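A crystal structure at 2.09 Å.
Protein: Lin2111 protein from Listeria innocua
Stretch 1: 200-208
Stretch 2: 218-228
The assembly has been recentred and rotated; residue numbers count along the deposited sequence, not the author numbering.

Stretch 1, residues 200-208: DPVFKLSSV
Stretch 2, residues 218-228: AIQYHYEDAES

What holds the two stretches together? Residues 201-208 and 218-225 are neighbouring antiparallel strands, their N-to-C directions 153° apart, and backbone hydrogen bonds join them in reciprocal pairs. Phe203 N donates to Glu224 O at 2.7 Å and Glu224 N to Phe203 O at 3.0 Å; Leu205 N reaches His222 O at 2.9 Å and His222 N reaches Leu205 O at 3.0 Å; Ser207 N meets Gln220 O at 2.8 Å and Gln220 N meets Ser207 O at 2.9 Å. Their N-H...O angles run from 146° for Phe203 N to 169°.

How does the register run between and beyond these pairs? Lys204 faces Tyr223, Ser206 faces Tyr221 and Val208 faces Ile219 as non-hydrogen-bonded pairs, with CA-CA separations of 4.8, 4.6 and 4.6 Å, against 5.0 to 5.1 Å in the bonded pairs. Here CA-H...O contacts supplement the ladder, such as Tyr223 CA to Phe203 O and Ile219 CA to Ser207 O, both 3.3 Å. Phi lies between -77° and -138° and psi between 106° and 145° from Phe203 to Val208 and from Ile219 to Glu224. At Val202 and Asp225 the side chains diverge; Asp225 turns to phi/psi -55/127 and Ala226 to -98/2. Ala226 N still donates to Pro201 O at 3.1 Å, while Asp225 OD1 accepts from Glu227 N at 2.9 Å, bracing the strand's exit.

Which side chains share the face of Phe203, Leu205 and Ser207? Glu224, His222 and Gln220 lie opposite them in register. His222 (chi1 t, chi2 79°) and Glu224 (chi1 m, chi2 t) are linked along their own strand by His222 NE2 donating to Glu224 OE2 at 2.7 Å. Phe203 is m, with chi2 -59°, and Ala226 CB sits over one face of its ring, 3.8 Å from the centroid of Phe203 and 16° off the normal. Pro201 CB approaches Ala226 CB at 4.2 Å, so this small methyl packs against both residues. Leu205 is t,p; Ser207 is m.

What fills the other face? Tyr221 and Tyr223, both m with chi2 -71° and -94°, bring their ring ends nearer the first strand. Lys204, extended with all four chi angles t, runs alongside them: its CE lies 3.6 Å from Tyr221 CD1 and 3.6 Å from Tyr223 OH. Ser206, in m, places OG at the edge of the Tyr221 ring, 3.2 Å from Tyr221 CD1. Val202, in t, sets CG1 3.9 Å from Tyr223 CB. Val208 (t) and Ile219 (m,t) extend this face.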

# COMPACT_ATOMS: atom_id res chain seq x y z
N ASP A 200 -10.43 7.61 23.38
CA ASP A 200 -11.02 6.53 22.60
C ASP A 200 -9.88 5.86 21.85
O ASP A 200 -8.95 6.54 21.41
CB ASP A 200 -12.08 7.06 21.63
CG ASP A 200 -13.45 7.22 22.28
OD1 ASP A 200 -13.62 6.75 23.43
OD2 ASP A 200 -14.37 7.80 21.64
N PRO A 201 -9.92 4.52 21.71
CA PRO A 201 -8.87 3.79 20.99
C PRO A 201 -8.97 3.96 19.49
O PRO A 201 -10.06 3.89 18.92
CB PRO A 201 -9.15 2.33 21.35
CG PRO A 201 -10.59 2.28 21.70
CD PRO A 201 -10.96 3.63 22.26
N VAL A 202 -7.83 4.16 18.85
CA VAL A 202 -7.80 4.42 17.42
C VAL A 202 -6.71 3.58 16.74
O VAL A 202 -5.60 3.47 17.25
CB VAL A 202 -7.54 5.92 17.14
CG1 VAL A 202 -7.30 6.15 15.66
CG2 VAL A 202 -8.70 6.76 17.66
N PHE A 203 -7.04 2.99 15.59
CA PHE A 203 -6.03 2.34 14.75
C PHE A 203 -5.27 3.43 13.99
O PHE A 203 -5.88 4.31 13.38
CB PHE A 203 -6.65 1.40 13.70
CG PHE A 203 -7.18 0.11 14.26
CD1 PHE A 203 -6.35 -0.77 14.94
CD2 PHE A 203 -8.51 -0.24 14.07
CE1 PHE A 203 -6.84 -1.96 15.45
CE2 PHE A 203 -9.01 -1.44 14.57
CZ PHE A 203 -8.17 -2.30 15.26
N LYS A 204 -3.94 3.38 14.04
CA LYS A 204 -3.13 4.27 13.23
C LYS A 204 -2.27 3.44 12.27
O LYS A 204 -1.39 2.69 12.69
CB LYS A 204 -2.26 5.17 14.11
CG LYS A 204 -1.30 6.06 13.33
CD LYS A 204 -0.31 6.74 14.25
CE LYS A 204 0.52 7.80 13.52
NZ LYS A 204 1.56 8.34 14.43
N LEU A 205 -2.55 3.58 10.98
CA LEU A 205 -1.83 2.88 9.93
C LEU A 205 -0.87 3.86 9.27
O LEU A 205 -1.29 4.76 8.54
CB LEU A 205 -2.82 2.33 8.90
CG LEU A 205 -2.25 1.67 7.64
CD1 LEU A 205 -1.46 0.41 8.00
CD2 LEU A 205 -3.37 1.36 6.63
N SER A 206 0.42 3.71 9.54
CA SER A 206 1.41 4.61 8.96
C SER A 206 2.01 3.97 7.71
O SER A 206 2.34 2.79 7.72
CB SER A 206 2.51 4.95 9.97
OG SER A 206 1.97 5.54 11.13
N SER A 207 2.10 4.74 6.64
CA SER A 207 2.67 4.25 5.39
C SER A 207 3.82 5.15 4.95
O SER A 207 3.69 6.38 4.95
CB SER A 207 1.61 4.22 4.29
OG SER A 207 0.47 3.48 4.66
N VAL A 208 4.95 4.55 4.62
CA VAL A 208 6.04 5.28 3.99
C VAL A 208 6.22 4.74 2.58
O VAL A 208 6.43 3.55 2.39
CB VAL A 208 7.35 5.13 4.78
CG1 VAL A 208 8.48 5.88 4.07
CG2 VAL A 208 7.17 5.66 6.20
N ALA A 218 7.05 9.78 0.07
CA ALA A 218 5.78 10.21 0.65
C ALA A 218 5.45 9.49 1.95
O ALA A 218 5.88 8.36 2.18
CB ALA A 218 4.65 10.03 -0.35
N ILE A 219 4.69 10.15 2.81
CA ILE A 219 4.22 9.55 4.05
C ILE A 219 2.72 9.74 4.17
O ILE A 219 2.20 10.83 3.86
CB ILE A 219 4.86 10.21 5.28
CG1 ILE A 219 6.37 10.03 5.26
CG2 ILE A 219 4.27 9.62 6.55
CD1 ILE A 219 7.08 10.89 6.29
N GLN A 220 2.04 8.71 4.63
CA GLN A 220 0.60 8.79 4.91
C GLN A 220 0.28 8.22 6.28
O GLN A 220 0.83 7.19 6.69
CB GLN A 220 -0.19 8.01 3.86
CG GLN A 220 -1.70 8.05 4.05
CD GLN A 220 -2.42 7.37 2.90
OE1 GLN A 220 -1.83 6.58 2.17
NE2 GLN A 220 -3.70 7.69 2.71
N TYR A 221 -0.59 8.91 7.01
CA TYR A 221 -1.11 8.41 8.27
C TYR A 221 -2.61 8.29 8.10
O TYR A 221 -3.27 9.24 7.70
CB TYR A 221 -0.79 9.35 9.43
CG TYR A 221 0.69 9.58 9.64
CD1 TYR A 221 1.50 8.58 10.15
CD2 TYR A 221 1.27 10.81 9.32
CE1 TYR A 221 2.86 8.79 10.34
CE2 TYR A 221 2.62 11.03 9.51
CZ TYR A 221 3.41 10.02 10.03
OH TYR A 221 4.75 10.23 10.22
N HIS A 222 -3.13 7.10 8.38
CA HIS A 222 -4.56 6.85 8.27
C HIS A 222 -5.08 6.41 9.63
O HIS A 222 -4.48 5.57 10.29
CB HIS A 222 -4.81 5.78 7.20
CG HIS A 222 -6.22 5.29 7.16
ND1 HIS A 222 -7.24 6.00 6.55
CD2 HIS A 222 -6.79 4.16 7.65
CE1 HIS A 222 -8.37 5.33 6.67
NE2 HIS A 222 -8.13 4.21 7.33
N TYR A 223 -6.20 6.99 10.05
CA TYR A 223 -6.75 6.72 11.37
C TYR A 223 -8.17 6.18 11.27
O TYR A 223 -8.98 6.71 10.50
CB TYR A 223 -6.79 8.00 12.22
CG TYR A 223 -5.45 8.66 12.44
CD1 TYR A 223 -4.70 8.38 13.58
CD2 TYR A 223 -4.94 9.57 11.52
CE1 TYR A 223 -3.48 8.98 13.79
CE2 TYR A 223 -3.71 10.17 11.73
CZ TYR A 223 -2.99 9.88 12.86
OH TYR A 223 -1.78 10.48 13.08
N GLU A 224 -8.47 5.15 12.06
CA GLU A 224 -9.81 4.59 12.12
C GLU A 224 -10.18 4.28 13.56
O GLU A 224 -9.34 3.85 14.36
CB GLU A 224 -9.90 3.28 11.33
CG GLU A 224 -9.80 3.42 9.83
CD GLU A 224 -9.87 2.08 9.11
OE1 GLU A 224 -10.17 1.05 9.77
OE2 GLU A 224 -9.63 2.05 7.89
N ASP A 225 -11.46 4.48 13.87
CA ASP A 225 -12.02 4.10 15.16
C ASP A 225 -11.74 2.61 15.41
O ASP A 225 -12.03 1.77 14.56
CB ASP A 225 -13.52 4.39 15.14
CG ASP A 225 -14.19 4.13 16.48
OD1 ASP A 225 -13.52 3.64 17.42
OD2 ASP A 225 -15.40 4.42 16.58
N ALA A 226 -11.16 2.27 16.56
CA ALA A 226 -10.84 0.88 16.86
C ALA A 226 -11.89 0.21 17.76
O ALA A 226 -11.75 -0.95 18.14
CB ALA A 226 -9.45 0.76 17.49
N GLU A 227 -12.95 0.93 18.11
CA GLU A 227 -13.97 0.35 18.96
C GLU A 227 -14.55 -0.89 18.30
O GLU A 227 -14.73 -0.94 17.09
CB GLU A 227 -15.08 1.36 19.27
CG GLU A 227 -16.16 0.80 20.19
CD GLU A 227 -17.37 1.71 20.31
OE1 GLU A 227 -17.23 2.82 20.86
OE2 GLU A 227 -18.46 1.31 19.84
N SER A 228 -14.85 -1.90 19.12
CA SER A 228 -15.44 -3.13 18.62
C SER A 228 -16.38 -3.70 19.67
O SER A 228 -16.26 -3.39 20.87
CB SER A 228 -14.33 -4.15 18.31
OG SER A 228 -14.86 -5.43 17.99